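Phosphoenolpyruvate--glycerone phosphotransferase (Enterococcus faecalis, PDB 3B48) probably acts as the phosphoryl-donor subunit of the dihydroxyacetone kinase complex, passing phosphoryl groups from phosphoenolpyruvate along a histidine relay. Local coordinates at the interface of chains A and B. Numbering follows the deposited sequence. Chains: chain A/B, Uncharacterized protein.

Contact 1: the interface of chains A and B. Residues chain A 14, 16-17, 47; chain B 16, 19-20, 23.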
ATOM      1  N   SER A  14      -4.962   8.699   4.202  1.00 27.04           N
ATOM      2  CA  SER A  14      -5.190   9.108   2.830  1.00 26.50           C
ATOM      3  C   SER A  14      -6.435   8.505   2.233  1.00 26.85           C
ATOM      4  O   SER A  14      -6.452   7.319   1.968  1.00 26.02           O
ATOM      5  CB  SER A  14      -3.996   8.704   1.990  1.00 25.74           C
ATOM      6  OG  SER A  14      -4.246   9.057   0.667  1.00 23.23           O
HETATM    7  N   MSE A  16      -7.436   9.047  -0.776  1.00 28.60           N
HETATM    8  CA  MSE A  16      -7.002   8.718  -2.147  1.00 31.51           C
HETATM    9  C   MSE A  16      -6.586   7.272  -2.262  1.00 28.47           C
HETATM   10  O   MSE A  16      -7.091   6.527  -3.109  1.00 29.28           O
HETATM   11  CB  MSE A  16      -5.806   9.571  -2.547  1.00 30.45           C
HETATM   12  CG  MSE A  16      -6.155  10.907  -3.037  1.00 35.26           C
HETATM   13 SE   MSE A  16      -4.798  11.495  -4.339  1.00 41.73          SE
HETATM   14  CE  MSE A  16      -5.363  10.458  -5.884  1.00 40.74           C
ATOM     15  N   ILE A  17      -5.670   6.891  -1.384  1.00 26.80           N
ATOM     16  CA  ILE A  17      -5.173   5.516  -1.268  1.00 24.72           C
ATOM     17  C   ILE A  17      -6.307   4.503  -1.065  1.00 24.76           C
ATOM     18  O   ILE A  17      -6.423   3.557  -1.856  1.00 24.46           O
ATOM     19  CB  ILE A  17      -4.070   5.403  -0.189  1.00 24.05           C
ATOM     20  CG1 ILE A  17      -2.824   6.169  -0.640  1.00 22.96           C
ATOM     21  CG2 ILE A  17      -3.699   3.937   0.092  1.00 22.95           C
ATOM     22  CD1 ILE A  17      -1.721   6.255   0.454  1.00 23.48           C
ATOM     23  N   LEU A  47      -6.057  14.790   5.294  1.00 32.86           N
ATOM     24  CA  LEU A  47      -5.080  13.798   5.714  1.00 32.74           C
ATOM     25  C   LEU A  47      -5.038  13.593   7.213  1.00 32.41           C
ATOM     26  O   LEU A  47      -4.504  14.424   7.957  1.00 32.65           O
ATOM     27  CB  LEU A  47      -3.689  14.160   5.167  1.00 32.74           C
ATOM     28  CG  LEU A  47      -3.464  13.794   3.685  1.00 32.49           C
ATOM     29  CD1 LEU A  47      -2.234  14.488   3.163  1.00 33.29           C
ATOM     30  CD2 LEU A  47      -3.345  12.293   3.500  1.00 32.65           C
TER
HETATM   31  N   MSE B  16      -4.496   6.831  -8.664  1.00 30.63           N
HETATM   32  CA  MSE B  16      -4.991   7.288  -7.364  1.00 33.90           C
HETATM   33  C   MSE B  16      -4.115   6.835  -6.185  1.00 30.56           C
HETATM   34  O   MSE B  16      -3.807   7.637  -5.278  1.00 29.63           O
HETATM   35  CB  MSE B  16      -6.417   6.829  -7.126  1.00 33.32           C
HETATM   36  CG  MSE B  16      -7.454   7.827  -7.455  1.00 37.66           C
HETATM   37 SE   MSE B  16      -9.078   7.266  -6.514  1.00 46.07          SE
HETATM   38  CE  MSE B  16      -9.216   8.785  -5.252  1.00 44.79           C
ATOM     39  N   ASP B  19      -0.450   8.596  -6.410  1.00 25.41           N
ATOM     40  CA  ASP B  19      -0.571  10.018  -6.090  1.00 25.33           C
ATOM     41  C   ASP B  19      -0.842  10.147  -4.577  1.00 24.69           C
ATOM     42  O   ASP B  19      -0.282  10.989  -3.905  1.00 23.33           O
ATOM     43  CB  ASP B  19      -1.760  10.689  -6.827  1.00 25.68           C
ATOM     44  CG  ASP B  19      -1.535  10.914  -8.317  1.00 25.60           C
ATOM     45  OD1 ASP B  19      -0.410  11.023  -8.823  1.00 28.17           O
ATOM     46  OD2 ASP B  19      -2.552  11.036  -9.004  1.00 29.61           O
ATOM     47  N   GLY B  20      -1.748   9.318  -4.074  1.00 24.48           N
ATOM     48  CA  GLY B  20      -2.109   9.325  -2.660  1.00 24.80           C
ATOM     49  C   GLY B  20      -0.937   9.048  -1.750  1.00 24.69           C
ATOM     50  O   GLY B  20      -0.771   9.714  -0.717  1.00 25.00           O
ATOM     51  N   GLU B  23       1.544  12.219  -2.006  1.00 28.26           N
ATOM     52  CA  GLU B  23       0.910  13.274  -1.229  1.00 30.21           C
ATOM     53  C   GLU B  23       0.970  13.025   0.285  1.00 29.54           C
ATOM     54  O   GLU B  23       1.299  13.936   1.039  1.00 28.51           O
ATOM     55  CB  GLU B  23      -0.522  13.467  -1.755  1.00 30.11           C
ATOM     56  CG  GLU B  23      -1.633  13.761  -0.746  1.00 32.73           C
ATOM     57  CD  GLU B  23      -2.990  13.867  -1.439  1.00 33.76           C
ATOM     58  OE1 GLU B  23      -3.014  14.318  -2.618  1.00 39.16           O
ATOM     59  OE2 GLU B  23      -4.030  13.510  -0.817  1.00 37.80           O
TER

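Contact 2: the interface of chains A and B. Residues chain A 69, 71, 77, 80-81, 97-99; chain B 132, 134-135.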
ATOM      1  N   ILE A  69      -9.772  -5.687   8.982  1.00 25.44           N
ATOM      2  CA  ILE A  69      -9.213  -4.323   8.987  1.00 26.14           C
ATOM      3  C   ILE A  69      -7.802  -4.276   8.405  1.00 25.87           C
ATOM      4  O   ILE A  69      -6.915  -5.003   8.874  1.00 26.02           O
ATOM      5  CB  ILE A  69      -9.272  -3.620  10.395  1.00 26.66           C
ATOM      6  CG1 ILE A  69     -10.714  -3.215  10.748  1.00 28.31           C
ATOM      7  CG2 ILE A  69      -8.375  -2.355  10.416  1.00 23.22           C
ATOM      8  CD1 ILE A  69     -11.683  -4.362  11.030  1.00 27.96           C
ATOM      9  N   ALA A  71      -4.712  -1.476   7.527  1.00 24.89           N
ATOM     10  CA  ALA A  71      -4.173  -0.133   7.770  1.00 25.19           C
ATOM     11  C   ALA A  71      -2.777  -0.024   7.184  1.00 25.62           C
ATOM     12  O   ALA A  71      -2.157  -1.040   6.882  1.00 27.42           O
ATOM     13  CB  ALA A  71      -4.122   0.146   9.278  1.00 25.27           C
ATOM     14  N   VAL A  77      -3.033   2.469  12.183  1.00 25.07           N
ATOM     15  CA  VAL A  77      -2.912   1.313  13.068  1.00 25.16           C
ATOM     16  C   VAL A  77      -3.432   1.590  14.501  1.00 25.97           C
ATOM     17  O   VAL A  77      -4.216   0.812  15.061  1.00 27.12           O
ATOM     18  CB  VAL A  77      -1.420   0.793  13.087  1.00 24.95           C
ATOM     19  CG1 VAL A  77      -1.174  -0.168  14.221  1.00 25.73           C
ATOM     20  CG2 VAL A  77      -1.053   0.110  11.752  1.00 24.76           C
ATOM     21  N   SER A  80      -7.308   2.019  14.336  1.00 28.48           N
ATOM     22  CA  SER A  80      -7.964   0.723  14.140  1.00 28.58           C
ATOM     23  C   SER A  80      -8.005  -0.084  15.415  1.00 27.90           C
ATOM     24  O   SER A  80      -8.902  -0.910  15.598  1.00 28.06           O
ATOM     25  CB  SER A  80      -7.180  -0.115  13.111  1.00 28.48           C
ATOM     26  OG  SER A  80      -6.850   0.661  11.976  1.00 31.08           O
ATOM     27  N   GLU A  81      -6.974   0.099  16.237  1.00 27.44           N
ATOM     28  CA  GLU A  81      -6.858  -0.589  17.515  1.00 27.21           C
ATOM     29  C   GLU A  81      -7.837   0.054  18.525  1.00 26.06           C
ATOM     30  O   GLU A  81      -8.599  -0.644  19.184  1.00 25.89           O
ATOM     31  CB  GLU A  81      -5.397  -0.573  18.019  1.00 27.41           C
ATOM     32  CG  GLU A  81      -4.439  -1.449  17.222  1.00 26.27           C
ATOM     33  CD  GLU A  81      -2.961  -1.295  17.653  1.00 27.85           C
ATOM     34  OE1 GLU A  81      -2.533  -0.177  18.008  1.00 30.73           O
ATOM     35  OE2 GLU A  81      -2.212  -2.294  17.622  1.00 27.37           O
ATOM     36  N   LEU A  97      -8.072  -7.440  12.942  1.00 28.53           N
ATOM     37  CA  LEU A  97      -6.919  -6.625  12.569  1.00 27.26           C
ATOM     38  C   LEU A  97      -5.970  -7.517  11.779  1.00 26.83           C
ATOM     39  O   LEU A  97      -5.413  -8.463  12.309  1.00 25.83           O
ATOM     40  CB  LEU A  97      -6.238  -6.087  13.828  1.00 26.61           C
ATOM     41  CG  LEU A  97      -7.050  -5.121  14.705  1.00 26.64           C
ATOM     42  CD1 LEU A  97      -6.398  -4.864  16.107  1.00 26.31           C
ATOM     43  CD2 LEU A  97      -7.254  -3.825  13.979  1.00 23.94           C
ATOM     44  N   VAL A  98      -5.792  -7.216  10.495  1.00 26.59           N
ATOM     45  CA  VAL A  98      -5.043  -8.122   9.664  1.00 25.57           C
ATOM     46  C   VAL A  98      -3.625  -7.637   9.566  1.00 25.66           C
ATOM     47  O   VAL A  98      -3.364  -6.468   9.199  1.00 24.26           O
ATOM     48  CB  VAL A  98      -5.648  -8.329   8.249  1.00 26.27           C
ATOM     49  CG1 VAL A  98      -4.965  -9.553   7.564  1.00 24.46           C
ATOM     50  CG2 VAL A  98      -7.185  -8.543   8.307  1.00 24.06           C
ATOM     51  N   ASP A  99      -2.705  -8.544   9.909  1.00 24.41           N
ATOM     52  CA  ASP A  99      -1.282  -8.197   9.932  1.00 24.75           C
ATOM     53  C   ASP A  99      -0.756  -8.329   8.518  1.00 24.15           C
ATOM     54  O   ASP A  99      -0.131  -9.309   8.195  1.00 24.35           O
ATOM     55  CB  ASP A  99      -0.506  -9.086  10.905  1.00 23.82           C
ATOM     56  CG  ASP A  99       0.674  -8.354  11.554  1.00 25.63           C
ATOM     57  OD1 ASP A  99       0.578  -7.098  11.713  1.00 20.14           O
ATOM     58  OD2 ASP A  99       1.691  -9.051  11.887  1.00 23.80           O
TER
ATOM     59  N   LYS B 132       2.259  -4.934  11.467  1.00 29.47           N
ATOM     60  CA  LYS B 132       1.603  -3.933  12.302  1.00 28.72           C
ATOM     61  C   LYS B 132       1.609  -4.353  13.772  1.00 28.69           C
ATOM     62  O   LYS B 132       1.207  -3.566  14.630  1.00 29.81           O
ATOM     63  CB  LYS B 132       0.141  -3.737  11.842  1.00 28.33           C
ATOM     64  CG  LYS B 132      -0.152  -3.863  10.304  1.00 26.23           C
ATOM     65  CD  LYS B 132       0.254  -2.638   9.586  1.00 23.57           C
ATOM     66  CE  LYS B 132       0.505  -2.890   8.129  1.00 25.02           C
ATOM     67  NZ  LYS B 132       1.528  -1.942   7.708  1.00 25.83           N
ATOM     68  N   TRP B 134      -0.052  -7.285  14.536  1.00 24.96           N
ATOM     69  CA  TRP B 134      -1.467  -7.709  14.523  1.00 23.64           C
ATOM     70  C   TRP B 134      -1.697  -9.227  14.406  1.00 24.24           C
ATOM     71  O   TRP B 134      -0.748 -10.004  14.448  1.00 24.40           O
ATOM     72  CB  TRP B 134      -2.244  -6.954  13.434  1.00 21.31           C
ATOM     73  CG  TRP B 134      -2.580  -5.548  13.816  1.00 20.29           C
ATOM     74  CD1 TRP B 134      -2.342  -4.938  15.028  1.00 18.99           C
ATOM     75  CD2 TRP B 134      -3.249  -4.576  13.006  1.00 17.44           C
ATOM     76  NE1 TRP B 134      -2.790  -3.639  15.001  1.00 17.05           N
ATOM     77  CE2 TRP B 134      -3.364  -3.391  13.781  1.00 17.96           C
ATOM     78  CE3 TRP B 134      -3.763  -4.585  11.699  1.00 15.00           C
ATOM     79  CZ2 TRP B 134      -4.005  -2.220  13.293  1.00 18.69           C
ATOM     80  CZ3 TRP B 134      -4.377  -3.404  11.207  1.00 17.86           C
ATOM     81  CH2 TRP B 134      -4.492  -2.248  12.007  1.00 17.36           C
ATOM     82  N   ASN B 135      -2.969  -9.612  14.270  1.00 25.45           N
ATOM     83  CA  ASN B 135      -3.452 -10.999  14.225  1.00 27.04           C
ATOM     84  C   ASN B 135      -4.904 -11.027  13.731  1.00 27.62           C
ATOM     85  O   ASN B 135      -5.289 -11.828  12.865  1.00 27.51           O
ATOM     86  CB  ASN B 135      -3.354 -11.695  15.630  1.00 26.60           C
ATOM     87  OXT ASN B 135      -5.728 -10.227  14.211  1.00 28.26           O
TER

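Contact 1: the interface of chains A and B
A:Met16 lies against the first turns of the partner helix, touching B:Met16, B:Asp19, B:Gly20 and B:Glu23. Both residues 16 are selenomethionines. The A:Met16 methyl lies against the backbone of its counterpart, with CE 3.3 Å from B:Met16 O and close to B:Met16 CA. The bend at chi3 (77°) turns this methyl away from the line of the side chain and toward B:Met16. B:Asp19 contributes its methylene: CB packs 3.7 Å from A:Met16 CE.

Nearer the base of the chain, A:Met16 CB rests 3.7 Å from B:Gly20 CA. B:Gly20 brings no side chain, and the A helix packs directly on its backbone. A:Ile17 comes to the same glycine with its longer branch, CG1 lying 3.6 Å from B:Gly20 C and CD1 equally close. In return, B:Met16 reaches over the A backbone, its CE 3.8 Å from A:Met16 O.

B:Glu23 crosses A:Met16 at about a right angle. Its carboxylate OE1 passes 3.8 Å from the selenium of A:Met16, a contact without a hydrogen bond. Lower on the same chain, B:Glu23 CG is touched by the A:Leu47 methyl CD1 at 4.0 Å. A:Leu47 comes from a loop and borders the patch.

A:Ser14, at the rim, has its OG anti to the backbone N (chi1 178°). There it accepts a weak hydrogen bond from A:Ile17 N (3.3 Å), which may help set the first turn of helix 15-26. No polar bond crosses this patch. It joins the two helices of the homodimer by van der Waals packing, repeated by the two-fold symmetry.

Contact 2: the interface of chains A and B
The indole of B:Trp134 is inserted into chain A, and A:Leu97 covers one of its faces. The two side chains cross at about a right angle. A:Leu97 CB sits over the five-membered ring, 3.8 Å from its centroid. The CD2 methyl sits over the six-membered ring, 3.7 Å from its centroid. The opposite face is backed near its rim by CB of B:Lys132, from the same chain as the indole.

The far end of the six-membered ring points into a small apolar group. A:Ala71 CB and A:Ser80 CB both lie 3.6 Å from B:Trp134 CH2. A:Val77 runs past the ring in the opposite direction. Its CG1, anti to the backbone N (chi1 166°), touches B:Trp134 CZ2, while CG2 packs on B:Lys132 CD. Carbonyl oxygen A:Val77 O lies in the ring plane at the edge. A:Val98 O approaches the edge at CE3.

The indole N-H is used at the rim. B:Trp134 NE1 donates to the A:Glu81 carboxylate oxygen OE2 at 3.0 Å. The acceptor lies in the ring plane, but it is met from above the carboxylate plane, 43° out of it. This bond satisfies the N-H and, with the packing on both faces, helps fix the rotation of the ring.

The tail backbone is also held. B:Asn135 N makes a weak hydrogen bond to A:Leu97 O. The terminal oxygen B:Asn135 OXT is modelled very near that same carbonyl, a doubtful placement for two acceptors. A:Asp99 OD1 takes two backbone N-H groups. The bond from B:Trp134 N is weak, at 2.9 Å from A:Asp99 OD1. B:Lys132 N donates to A:Asp99 OD1 at 2.8 Å. It arrives on the syn side, 26° out of the carboxylate plane.

The centres of the C-alpha atoms of contact 1 and contact 2 are about 20 Å apart, and the two contacts have no residue in common. Contact 1 joins the first helices, 15-26 of chain A and 15-27 of chain B, near the two-fold axis. Contact 2 lies deeper in chain A, where the C-terminal tail of chain B crosses over and meets strands 66-71 and 95-97 and helix 74-86. Two-fold symmetry sends the tail of chain A into chain B in the same way. The homodimer is thus held by surface packing and by exchanged tails. Such an exchange probably makes the pairing hard to undo.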